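Local coordinates for tailspike protein (Siphovirus 9NA, PDB 3RIQ) that probably binds Salmonella lipopolysaccharide as the phage's receptor and cleaves its O-antigen chain as an endorhamnosidase, at residues Ala61-Ile64 with Asn70-Asn73; Val220-Asn225 with Tyr263-Asp268; Leu475-Ile478 with Arg483-Glu486; Ala531-Pro534 with Phe538-Tyr541. All coordinates share one frame; numbering follows the deposited sequence.

Contact 1: residues Ala61-Ile64 with Asn70-Asn73; sequences AKFI and NWNN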
loop_
_atom_site.group_PDB
_atom_site.type_symbol
_atom_site.label_atom_id
_atom_site.label_comp_id
_atom_site.label_asym_id
_atom_site.label_seq_id
_atom_site.Cartn_x
_atom_site.Cartn_y
_atom_site.Cartn_z
ATOM N N ALA A 61 38.325 -0.514 -4.003
ATOM C CA ALA A 61 38.931 -1.848 -4.041
ATOM C C ALA A 61 38.382 -2.620 -2.847
ATOM O O ALA A 61 37.545 -2.073 -2.119
ATOM C CB ALA A 61 40.461 -1.729 -3.994
ATOM N N LYS A 62 38.793 -3.874 -2.649
ATOM C CA LYS A 62 38.153 -4.754 -1.677
ATOM C C LYS A 62 39.000 -4.996 -0.452
ATOM O O LYS A 62 40.233 -4.951 -0.530
ATOM C CB LYS A 62 37.893 -6.124 -2.327
ATOM C CG LYS A 62 37.046 -6.030 -3.585
ATOM C CD LYS A 62 36.757 -7.408 -4.121
ATOM C CE LYS A 62 35.870 -7.322 -5.349
ATOM N NZ LYS A 62 36.579 -6.674 -6.497
ATOM N N PHE A 63 38.332 -5.280 0.670
ATOM C CA PHE A 63 38.983 -5.878 1.842
ATOM C C PHE A 63 38.822 -7.403 1.779
ATOM O O PHE A 63 37.683 -7.910 1.838
ATOM C CB PHE A 63 38.365 -5.350 3.126
ATOM C CG PHE A 63 38.435 -3.848 3.260
ATOM C CD1 PHE A 63 39.687 -3.179 3.286
ATOM C CD2 PHE A 63 37.269 -3.094 3.326
ATOM C CE1 PHE A 63 39.760 -1.763 3.429
ATOM C CE2 PHE A 63 37.326 -1.677 3.438
ATOM C CZ PHE A 63 38.576 -1.015 3.500
ATOM N N ILE A 64 39.942 -8.123 1.683
ATOM C CA ILE A 64 39.935 -9.557 1.434
ATOM C C ILE A 64 40.521 -10.315 2.607
ATOM O O ILE A 64 41.634 -10.011 3.033
ATOM C CB ILE A 64 40.758 -9.893 0.161
ATOM C CG1 ILE A 64 40.222 -9.145 -1.058
ATOM C CG2 ILE A 64 40.820 -11.437 -0.086
ATOM C CD1 ILE A 64 41.189 -9.149 -2.270
ATOM N N ASN A 70 38.652 -5.500 12.427
ATOM C CA ASN A 70 38.061 -4.556 13.426
ATOM C C ASN A 70 38.395 -3.115 13.107
ATOM O O ASN A 70 39.573 -2.760 12.878
ATOM C CB ASN A 70 38.610 -4.867 14.830
ATOM C CG ASN A 70 38.307 -6.269 15.277
ATOM O OD1 ASN A 70 39.169 -7.176 15.239
ATOM N ND2 ASN A 70 37.096 -6.466 15.732
ATOM N N TRP A 71 37.369 -2.264 13.102
ATOM C CA TRP A 71 37.535 -0.821 12.942
ATOM C C TRP A 71 37.136 -0.139 14.236
ATOM O O TRP A 71 35.951 -0.167 14.646
ATOM C CB TRP A 71 36.694 -0.311 11.779
ATOM C CG TRP A 71 37.298 -0.570 10.412
ATOM C CD1 TRP A 71 38.381 -1.386 10.087
ATOM C CD2 TRP A 71 36.853 0.009 9.193
ATOM N NE1 TRP A 71 38.611 -1.317 8.719
ATOM C CE2 TRP A 71 37.687 -0.478 8.153
ATOM C CE3 TRP A 71 35.802 0.902 8.864
ATOM C CZ2 TRP A 71 37.486 -0.119 6.785
ATOM C CZ3 TRP A 71 35.623 1.265 7.534
ATOM C CH2 TRP A 71 36.466 0.754 6.502
ATOM N N ASN A 72 38.127 0.495 14.868
ATOM C CA ASN A 72 37.972 1.064 16.225
ATOM C C ASN A 72 38.180 2.569 16.191
ATOM O O ASN A 72 38.920 3.080 15.354
ATOM C CB ASN A 72 39.015 0.437 17.158
ATOM C CG ASN A 72 38.897 -1.059 17.212
ATOM O OD1 ASN A 72 39.898 -1.794 17.261
ATOM N ND2 ASN A 72 37.690 -1.529 17.248
ATOM N N ASN A 73 37.510 3.272 17.087
ATOM C CA ASN A 73 37.636 4.727 17.224
ATOM C C ASN A 73 37.377 5.511 15.942
ATOM O O ASN A 73 38.014 6.517 15.685
ATOM C CB ASN A 73 39.013 5.095 17.808
ATOM C CG ASN A 73 39.255 4.413 19.133
ATOM O OD1 ASN A 73 38.388 4.414 20.009
ATOM N ND2 ASN A 73 40.441 3.869 19.311
#
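The rings of Phe63 and Trp71 form an offset edge-to-face pair, the six-membered ring of Trp71 presenting its edge to the face of Phe63. Their planes stand at 87° and their centroids lie 5.6 Å apart. The closest approach is at the outer corner of the indole, Trp71 CZ2 to Phe63 CZ at 3.6 Å, with CE2 of Phe63 close behind at 3.7 Å from the same CZ2. Relative to the indole, Phe63 CZ lies at the edge, in the ring plane. Both side chains leave their backbones with CG anti to the carbonyl carbon and beside the backbone N (chi1 -58° for Phe63, -79° for Trp71), and the two reach toward each other although the nearest CA atoms, of Phe63 and Asn70, are 11.7 Å apart. No hydrogen bond joins the two segments, so the contact between them is purely aromatic. Phe50 adds another edge-to-face ring to Trp71, while Met85 packs on Phe63 and Val80 and Leu148 on Trp71. Inward-pointing rings that meet between strands 63-65 and 67-72, each paired in parallel with strands of adjacent turns, are characteristic of the hydrophobic interior of a right-handed parallel beta-helix.

Contact 2: residues Val220-Asn225 with Tyr263-Asp268; sequences VLFIRN and YRLVFD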
loop_
_atom_site.group_PDB
_atom_site.type_symbol
_atom_site.label_atom_id
_atom_site.label_comp_id
_atom_site.label_asym_id
_atom_site.label_seq_id
_atom_site.Cartn_x
_atom_site.Cartn_y
_atom_site.Cartn_z
ATOM N N VAL A 220 19.187 -8.714 7.767
ATOM C CA VAL A 220 19.510 -7.727 8.802
ATOM C C VAL A 220 19.078 -8.318 10.112
ATOM O O VAL A 220 17.976 -8.890 10.202
ATOM C CB VAL A 220 18.799 -6.357 8.572
ATOM C CG1 VAL A 220 19.299 -5.344 9.594
ATOM C CG2 VAL A 220 19.010 -5.846 7.127
ATOM N N LEU A 221 19.939 -8.171 11.141
ATOM C CA LEU A 221 19.690 -8.753 12.464
ATOM C C LEU A 221 19.883 -7.690 13.549
ATOM O O LEU A 221 20.910 -6.972 13.552
ATOM C CB LEU A 221 20.668 -9.918 12.689
ATOM C CG LEU A 221 20.597 -10.578 14.077
ATOM C CD1 LEU A 221 19.278 -11.312 14.239
ATOM C CD2 LEU A 221 21.739 -11.529 14.251
ATOM N N PHE A 222 18.887 -7.544 14.418
ATOM C CA PHE A 222 18.922 -6.588 15.558
ATOM C C PHE A 222 19.068 -7.315 16.899
ATOM O O PHE A 222 18.349 -8.287 17.156
ATOM C CB PHE A 222 17.641 -5.748 15.614
ATOM C CG PHE A 222 17.480 -4.825 14.437
ATOM C CD1 PHE A 222 17.951 -3.511 14.483
ATOM C CD2 PHE A 222 16.938 -5.295 13.236
ATOM C CE1 PHE A 222 17.849 -2.660 13.372
ATOM C CE2 PHE A 222 16.831 -4.437 12.127
ATOM C CZ PHE A 222 17.296 -3.139 12.193
ATOM N N ILE A 223 20.021 -6.848 17.721
ATOM C CA ILE A 223 20.254 -7.379 19.057
ATOM C C ILE A 223 20.254 -6.222 20.057
ATOM O O ILE A 223 21.101 -5.317 19.959
ATOM C CB ILE A 223 21.633 -8.114 19.082
ATOM C CG1 ILE A 223 21.560 -9.384 18.244
ATOM C CG2 ILE A 223 22.108 -8.408 20.530
ATOM C CD1 ILE A 223 22.958 -9.957 17.836
ATOM N N ARG A 224 19.292 -6.237 20.987
ATOM C CA ARG A 224 19.175 -5.194 22.037
ATOM C C ARG A 224 19.150 -3.779 21.443
ATOM O O ARG A 224 19.920 -2.880 21.874
ATOM C CB ARG A 224 20.257 -5.328 23.154
ATOM C CG ARG A 224 19.817 -4.667 24.451
ATOM C CD ARG A 224 20.850 -4.873 25.598
ATOM N NE ARG A 224 20.382 -4.149 26.803
ATOM C CZ ARG A 224 19.512 -4.632 27.694
ATOM N NH1 ARG A 224 19.043 -5.881 27.590
ATOM N NH2 ARG A 224 19.147 -3.886 28.750
ATOM N N ASN A 225 18.287 -3.596 20.433
ATOM C CA ASN A 225 18.010 -2.264 19.862
ATOM C C ASN A 225 16.617 -1.794 20.279
ATOM O O ASN A 225 15.682 -2.609 20.375
ATOM C CB ASN A 225 18.134 -2.256 18.321
ATOM C CG ASN A 225 19.577 -2.083 17.842
ATOM O OD1 ASN A 225 19.872 -1.149 17.064
ATOM N ND2 ASN A 225 20.488 -2.965 18.290
ATOM N N TYR A 263 12.838 -3.417 20.541
ATOM C CA TYR A 263 11.633 -2.626 20.759
ATOM C C TYR A 263 11.516 -1.481 19.800
ATOM O O TYR A 263 12.532 -0.905 19.370
ATOM C CB TYR A 263 11.628 -2.007 22.192
ATOM C CG TYR A 263 11.431 -3.032 23.288
ATOM C CD1 TYR A 263 10.157 -3.298 23.805
ATOM C CD2 TYR A 263 12.514 -3.749 23.808
ATOM C CE1 TYR A 263 9.958 -4.265 24.786
ATOM C CE2 TYR A 263 12.332 -4.702 24.802
ATOM C CZ TYR A 263 11.038 -4.959 25.285
ATOM O OH TYR A 263 10.842 -5.896 26.244
ATOM N N ARG A 264 10.275 -1.154 19.439
ATOM C CA ARG A 264 10.001 0.128 18.788
ATOM C C ARG A 264 10.783 0.414 17.493
ATOM O O ARG A 264 11.345 1.508 17.295
ATOM C CB ARG A 264 10.145 1.281 19.816
ATOM C CG ARG A 264 9.040 1.173 20.880
ATOM C CD ARG A 264 9.092 2.291 21.916
ATOM N NE ARG A 264 10.299 2.300 22.740
ATOM C CZ ARG A 264 10.395 2.921 23.921
ATOM N NH1 ARG A 264 9.365 3.618 24.400
ATOM N NH2 ARG A 264 11.524 2.862 24.613
ATOM N N LEU A 265 10.868 -0.602 16.632
ATOM C CA LEU A 265 11.524 -0.440 15.327
ATOM C C LEU A 265 10.457 -0.305 14.241
ATOM O O LEU A 265 9.259 -0.609 14.472
ATOM C CB LEU A 265 12.424 -1.657 15.033
ATOM C CG LEU A 265 13.553 -1.841 16.069
ATOM C CD1 LEU A 265 14.288 -3.174 15.827
ATOM C CD2 LEU A 265 14.570 -0.680 16.017
ATOM N N VAL A 266 10.895 0.136 13.057
ATOM C CA VAL A 266 10.026 0.210 11.876
ATOM C C VAL A 266 10.567 -0.701 10.785
ATOM O O VAL A 266 11.766 -0.633 10.451
ATOM C CB VAL A 266 9.969 1.661 11.319
ATOM C CG1 VAL A 266 9.107 1.694 10.023
ATOM C CG2 VAL A 266 9.406 2.629 12.361
ATOM N N PHE A 267 9.694 -1.569 10.263
ATOM C CA PHE A 267 10.014 -2.422 9.127
ATOM C C PHE A 267 9.021 -2.043 8.041
ATOM O O PHE A 267 7.813 -2.334 8.177
ATOM C CB PHE A 267 9.875 -3.906 9.511
ATOM C CG PHE A 267 10.758 -4.303 10.676
ATOM C CD1 PHE A 267 12.088 -4.657 10.454
ATOM C CD2 PHE A 267 10.288 -4.248 12.016
ATOM C CE1 PHE A 267 12.914 -5.013 11.528
ATOM C CE2 PHE A 267 11.133 -4.587 13.103
ATOM C CZ PHE A 267 12.440 -4.970 12.850
ATOM N N ASP A 268 9.528 -1.391 6.986
ATOM C CA ASP A 268 8.671 -0.808 5.945
ATOM C C ASP A 268 9.174 -1.210 4.557
ATOM O O ASP A 268 10.271 -0.805 4.168
ATOM C CB ASP A 268 8.657 0.733 6.100
ATOM C CG ASP A 268 7.948 1.458 4.947
ATOM O OD1 ASP A 268 7.114 0.859 4.233
ATOM O OD2 ASP A 268 8.209 2.679 4.785
#
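Asn225 O accepts the backbone N-H of Tyr263, 3.0 Å from Tyr263 N. The Asn225 side chain steadies the bend from which this carbonyl projects: ND2 reaches back to Ile223 O at 2.9 Å, lying above the plane of that carbonyl while the oxygen stays in the plane of the Asn225 amide. Asn195 takes a further bond from ND2 and Asn205 gives one to OD1, which fixes the rotation of the amide. Beside this polar link the contact is apolar. Leu265 CD1 stands over one face of the Phe222 ring, 4.1 Å from its centroid and shifted toward the rim, a CH-pi contact. Having CG anti to the carbonyl carbon (chi1 -66°) carries the Phe222 ring toward Leu265. Further along the same ring, Phe222 CE2 meets Phe267 CE1 at 4.0 Å, the two side chains running past each other in opposite directions. Tyr263 directs its hydroxyl elsewhere, to Asp295. Strand 220-223 lies between strands 184-194 and 249-250 in one wall of the beta-helix and the strand that begins at Val266 in another, next to 234-236, so that Phe222, Leu265 and Phe267 meet in the interior between these walls, where Val235 also packs on Phe222 and Thr250 on Phe267.

Contact 3: residues Leu475-Ile478 with Arg483-Glu486; sequences LSAI and RVGE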
loop_
_atom_site.group_PDB
_atom_site.type_symbol
_atom_site.label_atom_id
_atom_site.label_comp_id
_atom_site.label_asym_id
_atom_site.label_seq_id
_atom_site.Cartn_x
_atom_site.Cartn_y
_atom_site.Cartn_z
ATOM N N LEU A 475 -36.429 -21.681 1.336
ATOM C CA LEU A 475 -35.966 -21.125 2.611
ATOM C C LEU A 475 -36.249 -22.143 3.702
ATOM O O LEU A 475 -37.383 -22.648 3.787
ATOM C CB LEU A 475 -36.675 -19.794 2.923
ATOM C CG LEU A 475 -36.375 -19.110 4.269
ATOM C CD1 LEU A 475 -34.873 -18.758 4.403
ATOM C CD2 LEU A 475 -37.267 -17.849 4.499
ATOM N N SER A 476 -35.242 -22.485 4.515
ATOM C CA SER A 476 -35.430 -23.555 5.511
ATOM C C SER A 476 -34.696 -23.282 6.820
ATOM O O SER A 476 -33.654 -22.590 6.839
ATOM C CB SER A 476 -34.985 -24.936 4.955
ATOM O OG SER A 476 -33.561 -24.925 4.731
ATOM N N ALA A 477 -35.276 -23.798 7.894
ATOM C CA ALA A 477 -34.662 -23.842 9.221
ATOM C C ALA A 477 -33.961 -25.197 9.418
ATOM O O ALA A 477 -33.774 -25.947 8.456
ATOM C CB ALA A 477 -35.739 -23.631 10.321
ATOM N N ILE A 478 -33.565 -25.489 10.653
ATOM C CA ILE A 478 -32.889 -26.748 10.963
ATOM C C ILE A 478 -33.476 -27.295 12.280
ATOM O O ILE A 478 -33.911 -26.530 13.149
ATOM C CB ILE A 478 -31.316 -26.548 11.031
ATOM C CG1 ILE A 478 -30.564 -27.899 10.938
ATOM C CG2 ILE A 478 -30.897 -25.711 12.262
ATOM C CD1 ILE A 478 -29.032 -27.775 10.643
ATOM N N ARG A 483 -32.167 -30.167 7.792
ATOM C CA ARG A 483 -32.982 -29.028 7.345
ATOM C C ARG A 483 -34.472 -29.362 7.404
ATOM O O ARG A 483 -34.887 -30.486 7.057
ATOM C CB ARG A 483 -32.560 -28.528 5.964
ATOM C CG ARG A 483 -31.057 -28.193 5.905
ATOM C CD ARG A 483 -30.749 -26.824 5.344
ATOM N NE ARG A 483 -31.277 -25.728 6.143
ATOM C CZ ARG A 483 -30.656 -25.190 7.190
ATOM N NH1 ARG A 483 -29.499 -25.699 7.620
ATOM N NH2 ARG A 483 -31.201 -24.142 7.813
ATOM N N VAL A 484 -35.274 -28.390 7.852
ATOM C CA VAL A 484 -36.716 -28.624 8.065
ATOM C C VAL A 484 -37.525 -27.360 7.769
ATOM O O VAL A 484 -36.966 -26.276 7.620
ATOM C CB VAL A 484 -37.049 -29.038 9.538
ATOM C CG1 VAL A 484 -36.400 -30.354 9.932
ATOM C CG2 VAL A 484 -36.705 -27.938 10.509
ATOM N N GLY A 485 -38.840 -27.494 7.741
ATOM C CA GLY A 485 -39.713 -26.327 7.627
ATOM C C GLY A 485 -39.487 -25.532 6.354
ATOM O O GLY A 485 -39.420 -24.312 6.386
ATOM N N GLU A 486 -39.329 -26.224 5.231
ATOM C CA GLU A 486 -38.875 -25.563 4.028
ATOM C C GLU A 486 -40.022 -24.996 3.242
ATOM O O GLU A 486 -40.926 -25.738 2.820
ATOM C CB GLU A 486 -38.056 -26.517 3.148
ATOM C CG GLU A 486 -37.539 -25.867 1.864
ATOM C CD GLU A 486 -36.329 -26.579 1.297
ATOM O OE1 GLU A 486 -35.437 -26.938 2.090
ATOM O OE2 GLU A 486 -36.269 -26.783 0.056
HETATM O O HOH W 1 -33.039 -25.686 2.233
#
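Arg483 folds its side chain over the neighbouring strand and lays one face of its guanidinium against Ala477 O and Ile478 CB. Bends at chi2 and chi3 (-129° and 63°) turn the group so that its NE side grips Ser476 with two nitrogens. NE donates to Ser476 OG at 2.8 Å, and NH2 to Ser476 O at 3.1 Å; both oxygens lie close to the guanidinium plane, although NH2 itself stands above the plane of the carbonyl it binds. Ile478 CD1 packs in van der Waals contact 3.7 Å from Arg483 NH1. Beneath this grip the strands pair antiparallel. Ala477 and Val484 form a hydrogen-bonded pair, with a good bond from Val484 N to Ala477 O at 2.9 Å and a weak one from Ala477 N to Val484 O. Ile478 and Arg483 make the next, non-hydrogen-bonded pair. The chain then turns a corner at Gly485, whose phi is positive, and Glu486 comes back toward Ser476 through a water, 2.7 Å from both Glu486 OE1 and Ser476 OG. The other oxygen of Glu486 binds Gln488. In the trimer Ile478 hydrogen-bonds Ser471 of the second subunit, and Val473 of that subunit packs on Leu475, so the hairpin 470-489 borders a subunit interface. Because Pro453 O takes Arg483 NH1, the cation is met by neutral oxygens of strand 470-479 and of Pro453, just ahead of strand 455-461; its positive charge is probably stabilised by carbonyl and hydroxyl dipoles, with the carboxylate of Glu486 joined to the same serine hydroxyl only through solvent.

Contact 4: residues Ala531-Pro534 with Phe538-Tyr541; sequences AKKP and FVTY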
loop_
_atom_site.group_PDB
_atom_site.type_symbol
_atom_site.label_atom_id
_atom_site.label_comp_id
_atom_site.label_asym_id
_atom_site.label_seq_id
_atom_site.Cartn_x
_atom_site.Cartn_y
_atom_site.Cartn_z
ATOM N N ALA A 531 -55.595 -21.429 14.776
ATOM C CA ALA A 531 -55.660 -19.973 14.553
ATOM C C ALA A 531 -55.510 -19.247 15.859
ATOM O O ALA A 531 -56.308 -19.476 16.778
ATOM C CB ALA A 531 -56.972 -19.607 13.940
ATOM N N LYS A 532 -54.523 -18.347 15.921
ATOM C CA LYS A 532 -54.366 -17.448 17.054
ATOM C C LYS A 532 -55.020 -16.118 16.673
ATOM O O LYS A 532 -54.517 -15.388 15.831
ATOM C CB LYS A 532 -52.877 -17.277 17.386
ATOM C CG LYS A 532 -52.641 -16.530 18.729
ATOM C CD LYS A 532 -51.171 -16.520 19.138
ATOM C CE LYS A 532 -50.994 -15.910 20.547
ATOM N NZ LYS A 532 -49.606 -16.081 21.102
ATOM N N LYS A 533 -56.179 -15.839 17.264
ATOM C CA LYS A 533 -56.985 -14.673 16.908
ATOM C C LYS A 533 -56.309 -13.343 17.283
ATOM O O LYS A 533 -55.304 -13.334 17.982
ATOM C CB LYS A 533 -58.366 -14.794 17.577
ATOM C CG LYS A 533 -59.240 -15.905 16.974
ATOM C CD LYS A 533 -60.598 -16.005 17.719
ATOM C CE LYS A 533 -60.536 -16.999 18.877
ATOM N NZ LYS A 533 -61.716 -16.945 19.865
ATOM N N PRO A 534 -56.866 -12.210 16.818
ATOM C CA PRO A 534 -56.291 -10.910 17.166
ATOM C C PRO A 534 -56.226 -10.625 18.679
ATOM O O PRO A 534 -55.350 -9.857 19.121
ATOM C CB PRO A 534 -57.204 -9.924 16.437
ATOM C CG PRO A 534 -57.640 -10.696 15.201
ATOM C CD PRO A 534 -57.879 -12.096 15.749
ATOM N N PHE A 538 -57.512 -18.810 20.930
ATOM C CA PHE A 538 -57.310 -19.802 19.885
ATOM C C PHE A 538 -58.586 -20.531 19.472
ATOM O O PHE A 538 -59.470 -20.801 20.316
ATOM C CB PHE A 538 -56.319 -20.860 20.379
ATOM C CG PHE A 538 -54.911 -20.350 20.578
ATOM C CD1 PHE A 538 -54.528 -19.787 21.793
ATOM C CD2 PHE A 538 -53.946 -20.487 19.563
ATOM C CE1 PHE A 538 -53.229 -19.313 21.995
ATOM C CE2 PHE A 538 -52.620 -20.035 19.762
ATOM C CZ PHE A 538 -52.272 -19.432 20.983
ATOM N N VAL A 539 -58.646 -20.881 18.180
ATOM C CA VAL A 539 -59.656 -21.800 17.648
ATOM C C VAL A 539 -58.983 -22.703 16.619
ATOM O O VAL A 539 -57.941 -22.355 16.031
ATOM C CB VAL A 539 -60.877 -21.070 16.992
ATOM C CG1 VAL A 539 -61.823 -20.484 18.086
ATOM C CG2 VAL A 539 -60.434 -19.983 15.991
ATOM N N THR A 540 -59.562 -23.881 16.433
ATOM C CA THR A 540 -59.040 -24.815 15.454
ATOM C C THR A 540 -60.100 -25.076 14.395
ATOM O O THR A 540 -61.258 -25.416 14.726
ATOM C CB THR A 540 -58.628 -26.128 16.141
ATOM O OG1 THR A 540 -57.563 -25.859 17.065
ATOM C CG2 THR A 540 -58.163 -27.173 15.097
ATOM N N TYR A 541 -59.712 -24.944 13.133
ATOM C CA TYR A 541 -60.575 -25.289 11.999
ATOM C C TYR A 541 -60.192 -26.638 11.439
ATOM O O TYR A 541 -59.015 -26.932 11.295
ATOM C CB TYR A 541 -60.425 -24.226 10.914
ATOM C CG TYR A 541 -61.036 -22.909 11.296
ATOM C CD1 TYR A 541 -60.274 -21.927 11.942
ATOM C CD2 TYR A 541 -62.379 -22.620 10.984
ATOM C CE1 TYR A 541 -60.841 -20.724 12.328
ATOM C CE2 TYR A 541 -62.948 -21.406 11.340
ATOM C CZ TYR A 541 -62.170 -20.462 12.013
ATOM O OH TYR A 541 -62.706 -19.249 12.364
HETATM O O HOH W 2 -61.263 -19.176 21.427
#
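With CG anti to the backbone N (chi1 -170°) and the rest of its chain extended, Lys532 passes its methylenes obliquely by the CE2-CZ side of the Phe538 ring, which comes across the strand with CG anti to its own carbonyl carbon. Lys532 CB lies 3.6 Å from Phe538 CE2 and CD the same distance from CZ, so the aliphatic part of the lysine does the touching and the ammonium end travels on to Glu512 O and Leu511 O. Lys533 behaves differently: a bend at chi3 (-91°) brings its CE to 3.8 Å from Val539 CG1, the two side chains crossing at about a right angle. Its NZ then holds a water at 2.8 Å that donates in turn to Phe538 O. Ala531 and Val539 form the antiparallel hydrogen-bonded pair. Ala531 N reaches Val539 O at 2.8 Å, and Val539 N returns a bond to Ala531 O at 3.1 Å. On the face they share, Ala531 CB touches Val539 CG2 (4.0 Å) and, more loosely, the edge of the Tyr541 ring. The hydroxyl of Tyr541 goes on to Leu527 N of the second subunit, where Phe521 of that subunit also packs on Ala531, so this C-terminal hairpin meets its neighbour in the trimer. Chemically, both lysines work in two parts: hydrocarbon packs on an aromatic ring or a valine, while the probably charged ends are met by backbone oxygens, directly for Lys532 and through water for Lys533.

Following the chain from the N terminus, the four contacts come in series, none enclosing or crossing another. Contact 1 closes a short connection of five residues, mostly strand, between two early beta-helix strands. Contact 2, centred about 25 Å from it, closes a longer excursion of 37 residues and joins strands in different walls of the same helix. After further parallel coils, up to strand 421-427, the chain enters antiparallel sheets. Contact 3 closes a tight hairpin in the five-stranded one, about 56 Å from contact 2 between centres, and contact 4 does so in the three-stranded sheet at the C terminus, its centre about 24 Å from that of contact 3. Both hairpins touch the second subunit.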